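Lin0012 protein (Listeria innocua, PDB 3K17) probably phosphorylates phosphomevalonate with ATP, a GHMP-type kinase step in the mevalonate route to isopentenyl diphosphate. Local coordinates at residues T76-F88 / K146-N158. Residues are numbered along the deposited sequence; the frame is centred on the assembly and turned at random.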
loop_
_atom_site.group_PDB
_atom_site.type_symbol
_atom_site.label_atom_id
_atom_site.label_comp_id
_atom_site.label_asym_id
_atom_site.label_seq_id
_atom_site.Cartn_x
_atom_site.Cartn_y
_atom_site.Cartn_z
ATOM N N THR A 76 5.847 22.096 0.085
ATOM C CA THR A 76 5.339 22.136 1.445
ATOM C C THR A 76 5.382 23.450 2.211
ATOM O O THR A 76 4.342 23.905 2.676
ATOM C CB THR A 76 5.979 21.017 2.297
ATOM O OG1 THR A 76 5.906 19.783 1.576
ATOM C CG2 THR A 76 5.208 20.834 3.590
ATOM N N PHE A 77 6.547 24.078 2.345
ATOM C CA PHE A 77 6.584 25.321 3.111
ATOM C C PHE A 77 5.670 26.406 2.558
ATOM O O PHE A 77 4.907 26.996 3.309
ATOM C CB PHE A 77 8.015 25.863 3.234
ATOM C CG PHE A 77 8.830 25.175 4.297
ATOM C CD1 PHE A 77 8.553 25.387 5.649
ATOM C CD2 PHE A 77 9.861 24.309 3.951
ATOM C CE1 PHE A 77 9.295 24.742 6.651
ATOM C CE2 PHE A 77 10.612 23.657 4.945
ATOM C CZ PHE A 77 10.322 23.879 6.299
ATOM N N THR A 78 5.740 26.666 1.255
ATOM C CA THR A 78 4.912 27.709 0.663
ATOM C C THR A 78 3.440 27.333 0.576
ATOM O O THR A 78 2.564 28.198 0.721
ATOM C CB THR A 78 5.437 28.129 -0.738
ATOM O OG1 THR A 78 5.555 26.978 -1.581
ATOM C CG2 THR A 78 6.800 28.786 -0.608
ATOM N N ALA A 79 3.155 26.052 0.347
ATOM C CA ALA A 79 1.766 25.617 0.271
ATOM C C ALA A 79 1.122 25.803 1.637
ATOM O O ALA A 79 -0.025 26.224 1.738
ATOM C CB ALA A 79 1.674 24.149 -0.144
ATOM N N GLU A 80 1.865 25.481 2.688
ATOM C CA GLU A 80 1.335 25.613 4.039
ATOM C C GLU A 80 1.047 27.080 4.370
ATOM O O GLU A 80 0.035 27.393 4.990
ATOM C CB GLU A 80 2.325 25.040 5.053
ATOM C CG GLU A 80 1.840 25.069 6.485
ATOM C CD GLU A 80 0.823 23.984 6.790
ATOM O OE1 GLU A 80 0.575 23.134 5.912
ATOM O OE2 GLU A 80 0.277 23.975 7.913
ATOM N N ALA A 81 1.950 27.971 3.964
ATOM C CA ALA A 81 1.772 29.400 4.217
ATOM C C ALA A 81 0.524 29.894 3.487
ATOM O O ALA A 81 -0.240 30.681 4.021
ATOM C CB ALA A 81 2.993 30.168 3.759
ATOM N N ILE A 82 0.321 29.416 2.261
ATOM C CA ILE A 82 -0.846 29.798 1.473
ATOM C C ILE A 82 -2.129 29.272 2.127
ATOM O O ILE A 82 -3.148 29.968 2.184
ATOM C CB ILE A 82 -0.734 29.237 0.024
ATOM C CG1 ILE A 82 0.325 30.021 -0.747
ATOM C CG2 ILE A 82 -2.084 29.300 -0.684
ATOM C CD1 ILE A 82 0.663 29.431 -2.110
ATOM N N ASN A 83 -2.074 28.042 2.628
ATOM C CA ASN A 83 -3.239 27.432 3.261
ATOM C C ASN A 83 -3.624 28.140 4.562
ATOM O O ASN A 83 -4.798 28.434 4.799
ATOM C CB ASN A 83 -2.971 25.941 3.507
ATOM C CG ASN A 83 -2.949 25.131 2.206
ATOM O OD1 ASN A 83 -2.238 24.120 2.082
ATOM N ND2 ASN A 83 -3.731 25.576 1.232
ATOM N N ILE A 84 -2.642 28.424 5.406
ATOM C CA ILE A 84 -2.942 29.099 6.656
ATOM C C ILE A 84 -3.399 30.541 6.394
ATOM O O ILE A 84 -4.280 31.045 7.081
ATOM C CB ILE A 84 -1.721 29.098 7.601
ATOM C CG1 ILE A 84 -2.151 29.533 9.001
ATOM C CG2 ILE A 84 -0.646 30.036 7.066
ATOM C CD1 ILE A 84 -1.032 29.468 10.026
ATOM N N ALA A 85 -2.817 31.199 5.395
ATOM C CA ALA A 85 -3.216 32.575 5.090
ATOM C C ALA A 85 -4.664 32.570 4.593
ATOM O O ALA A 85 -5.470 33.438 4.944
ATOM C CB ALA A 85 -2.303 33.167 4.042
ATOM N N THR A 86 -4.985 31.573 3.780
ATOM C CA THR A 86 -6.320 31.416 3.232
ATOM C C THR A 86 -7.344 31.196 4.344
ATOM O O THR A 86 -8.417 31.791 4.329
ATOM C CB THR A 86 -6.360 30.223 2.245
ATOM O OG1 THR A 86 -5.620 30.561 1.064
ATOM C CG2 THR A 86 -7.788 29.867 1.883
ATOM N N THR A 87 -7.013 30.330 5.297
ATOM C CA THR A 87 -7.908 30.055 6.409
ATOM C C THR A 87 -8.074 31.312 7.269
ATOM O O THR A 87 -9.160 31.573 7.793
ATOM C CB THR A 87 -7.378 28.902 7.284
ATOM O OG1 THR A 87 -7.461 27.677 6.546
ATOM C CG2 THR A 87 -8.198 28.773 8.579
ATOM N N PHE A 88 -7.000 32.084 7.415
ATOM C CA PHE A 88 -7.077 33.308 8.205
ATOM C C PHE A 88 -7.968 34.340 7.511
ATOM O O PHE A 88 -8.828 34.948 8.142
ATOM C CB PHE A 88 -5.696 33.922 8.423
ATOM C CG PHE A 88 -5.740 35.257 9.119
ATOM C CD1 PHE A 88 -6.087 35.342 10.466
ATOM C CD2 PHE A 88 -5.499 36.426 8.418
ATOM C CE1 PHE A 88 -6.200 36.577 11.102
ATOM C CE2 PHE A 88 -5.608 37.668 9.043
ATOM C CZ PHE A 88 -5.962 37.741 10.392
ATOM N N LYS A 146 2.911 35.440 13.603
ATOM C CA LYS A 146 2.206 34.279 14.135
ATOM C C LYS A 146 1.746 33.327 13.025
ATOM O O LYS A 146 1.843 32.117 13.168
ATOM C CB LYS A 146 0.992 34.720 14.964
ATOM C CG LYS A 146 1.326 35.433 16.272
ATOM C CD LYS A 146 0.041 35.796 17.002
ATOM C CE LYS A 146 0.302 36.552 18.296
ATOM N NZ LYS A 146 -0.984 36.905 18.971
ATOM N N LEU A 147 1.220 33.874 11.937
ATOM C CA LEU A 147 0.786 33.035 10.824
ATOM C C LEU A 147 2.011 32.309 10.259
ATOM O O LEU A 147 1.996 31.097 10.081
ATOM C CB LEU A 147 0.142 33.890 9.730
ATOM C CG LEU A 147 -1.208 34.541 10.050
ATOM C CD1 LEU A 147 -1.570 35.529 8.949
ATOM C CD2 LEU A 147 -2.287 33.466 10.192
ATOM N N ALA A 148 3.075 33.066 10.001
ATOM C CA ALA A 148 4.305 32.514 9.450
ATOM C C ALA A 148 4.956 31.493 10.381
ATOM O O ALA A 148 5.490 30.470 9.924
ATOM C CB ALA A 148 5.286 33.645 9.138
ATOM N N ALA A 149 4.915 31.767 11.682
ATOM C CA ALA A 149 5.502 30.873 12.674
ATOM C C ALA A 149 4.738 29.549 12.792
ATOM O O ALA A 149 5.351 28.478 12.861
ATOM C CB ALA A 149 5.561 31.564 14.037
ATOM N N LEU A 150 3.410 29.623 12.837
ATOM C CA LEU A 150 2.594 28.411 12.923
ATOM C C LEU A 150 2.837 27.571 11.675
ATOM O O LEU A 150 3.015 26.362 11.757
ATOM C CB LEU A 150 1.104 28.752 12.998
ATOM C CG LEU A 150 0.556 29.320 14.310
ATOM C CD1 LEU A 150 -0.932 29.620 14.172
ATOM C CD2 LEU A 150 0.788 28.312 15.426
ATOM N N SER A 151 2.833 28.226 10.520
ATOM C CA SER A 151 3.049 27.544 9.248
ATOM C C SER A 151 4.377 26.797 9.246
ATOM O O SER A 151 4.430 25.589 9.012
ATOM C CB SER A 151 3.040 28.556 8.093
ATOM O OG SER A 151 3.274 27.923 6.839
ATOM N N HIS A 152 5.448 27.530 9.523
ATOM C CA HIS A 152 6.785 26.971 9.506
ATOM C C HIS A 152 7.054 25.889 10.550
ATOM O O HIS A 152 7.737 24.910 10.258
ATOM C CB HIS A 152 7.816 28.098 9.638
ATOM C CG HIS A 152 9.209 27.692 9.265
ATOM N ND1 HIS A 152 10.047 27.017 10.127
ATOM C CD2 HIS A 152 9.902 27.851 8.112
ATOM C CE1 HIS A 152 11.200 26.780 9.523
ATOM N NE2 HIS A 152 11.137 27.275 8.299
ATOM N N LEU A 153 6.513 26.039 11.752
ATOM C CA LEU A 153 6.775 25.042 12.781
ATOM C C LEU A 153 6.112 23.690 12.500
ATOM O O LEU A 153 6.718 22.653 12.742
ATOM C CB LEU A 153 6.388 25.579 14.166
ATOM C CG LEU A 153 4.968 25.557 14.720
ATOM C CD1 LEU A 153 4.605 24.140 15.157
ATOM C CD2 LEU A 153 4.898 26.508 15.925
ATOM N N VAL A 154 4.889 23.667 11.978
ATOM C CA VAL A 154 4.308 22.355 11.703
ATOM C C VAL A 154 4.974 21.691 10.489
ATOM O O VAL A 154 4.995 20.466 10.387
ATOM C CB VAL A 154 2.766 22.413 11.509
ATOM C CG1 VAL A 154 2.113 22.963 12.784
ATOM C CG2 VAL A 154 2.404 23.252 10.302
ATOM N N VAL A 155 5.531 22.480 9.570
ATOM C CA VAL A 155 6.198 21.869 8.415
ATOM C C VAL A 155 7.602 21.400 8.811
ATOM O O VAL A 155 7.995 20.269 8.536
ATOM C CB VAL A 155 6.312 22.839 7.226
ATOM C CG1 VAL A 155 7.133 22.190 6.110
ATOM C CG2 VAL A 155 4.923 23.188 6.713
ATOM N N GLN A 156 8.358 22.271 9.463
ATOM C CA GLN A 156 9.698 21.912 9.898
ATOM C C GLN A 156 9.632 20.815 10.978
ATOM O O GLN A 156 10.476 19.933 11.024
ATOM C CB GLN A 156 10.410 23.156 10.440
ATOM C CG GLN A 156 11.832 22.930 10.937
ATOM C CD GLN A 156 12.757 22.409 9.854
ATOM O OE1 GLN A 156 12.640 22.779 8.684
ATOM N NE2 GLN A 156 13.696 21.554 10.243
ATOM N N GLY A 157 8.626 20.869 11.839
ATOM C CA GLY A 157 8.504 19.867 12.891
ATOM C C GLY A 157 9.346 20.204 14.113
ATOM O O GLY A 157 9.363 19.456 15.090
ATOM N N ASN A 158 10.051 21.330 14.050
ATOM C CA ASN A 158 10.893 21.801 15.152
ATOM C C ASN A 158 11.434 23.179 14.798
ATOM O O ASN A 158 11.095 23.729 13.749
ATOM C CB ASN A 158 12.054 20.830 15.411
ATOM C CG ASN A 158 12.865 20.543 14.163
ATOM O OD1 ASN A 158 13.287 21.456 13.467
ATOM N ND2 ASN A 158 13.085 19.270 13.879
HETATM O O HOH W 1 5.687 27.449 5.935
#
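The rings of Phe77 and His152 form an offset stack across the two helices, with centroids 4.8 Å apart and planes inclined by 26°; Phe77 CE1 lies over one face of the imidazole, whose NE2 is hydrogen-bonded to Ser120 of helix 119-135. Val155 CG1 sits over a face of the Phe77 ring, 3.5 Å from its centroid and 15° off the normal, which defines a CH-pi contact. With CG1 anti to the backbone N, the same methyl also meets Thr76 CG2 at 3.4 Å, a tight carbon pair. At the ring edge, Gln156 OE1 lies in plane, next to Phe77 CZ.

Aliphatic contacts continue along the interface: Val155 CG2 packs on Glu80 CB and CG, while the extended Ile84 brings CD1 to within 3.7 Å of Leu150 CB. Leu147 CD2 then reaches Phe88 CB at 3.9 Å, and Met196 of helix 192-197 touches both residues.

Polar bridging is by water: one molecule donates to Phe77 O at 2.8 Å and hydrogen-bonds Ser151 OG at 2.6 Å. The axes of the helical segments 76-88 and 146-156 approach to 8.9 Å at 137°, nearer antiparallel than parallel, within the GHMP kinase N-terminal region. With no direct hydrogen bond between the segments, the chemistry implies cohesion chiefly through apolar and aromatic surfaces, with water joining the buried serine hydroxyl to a backbone carbonyl.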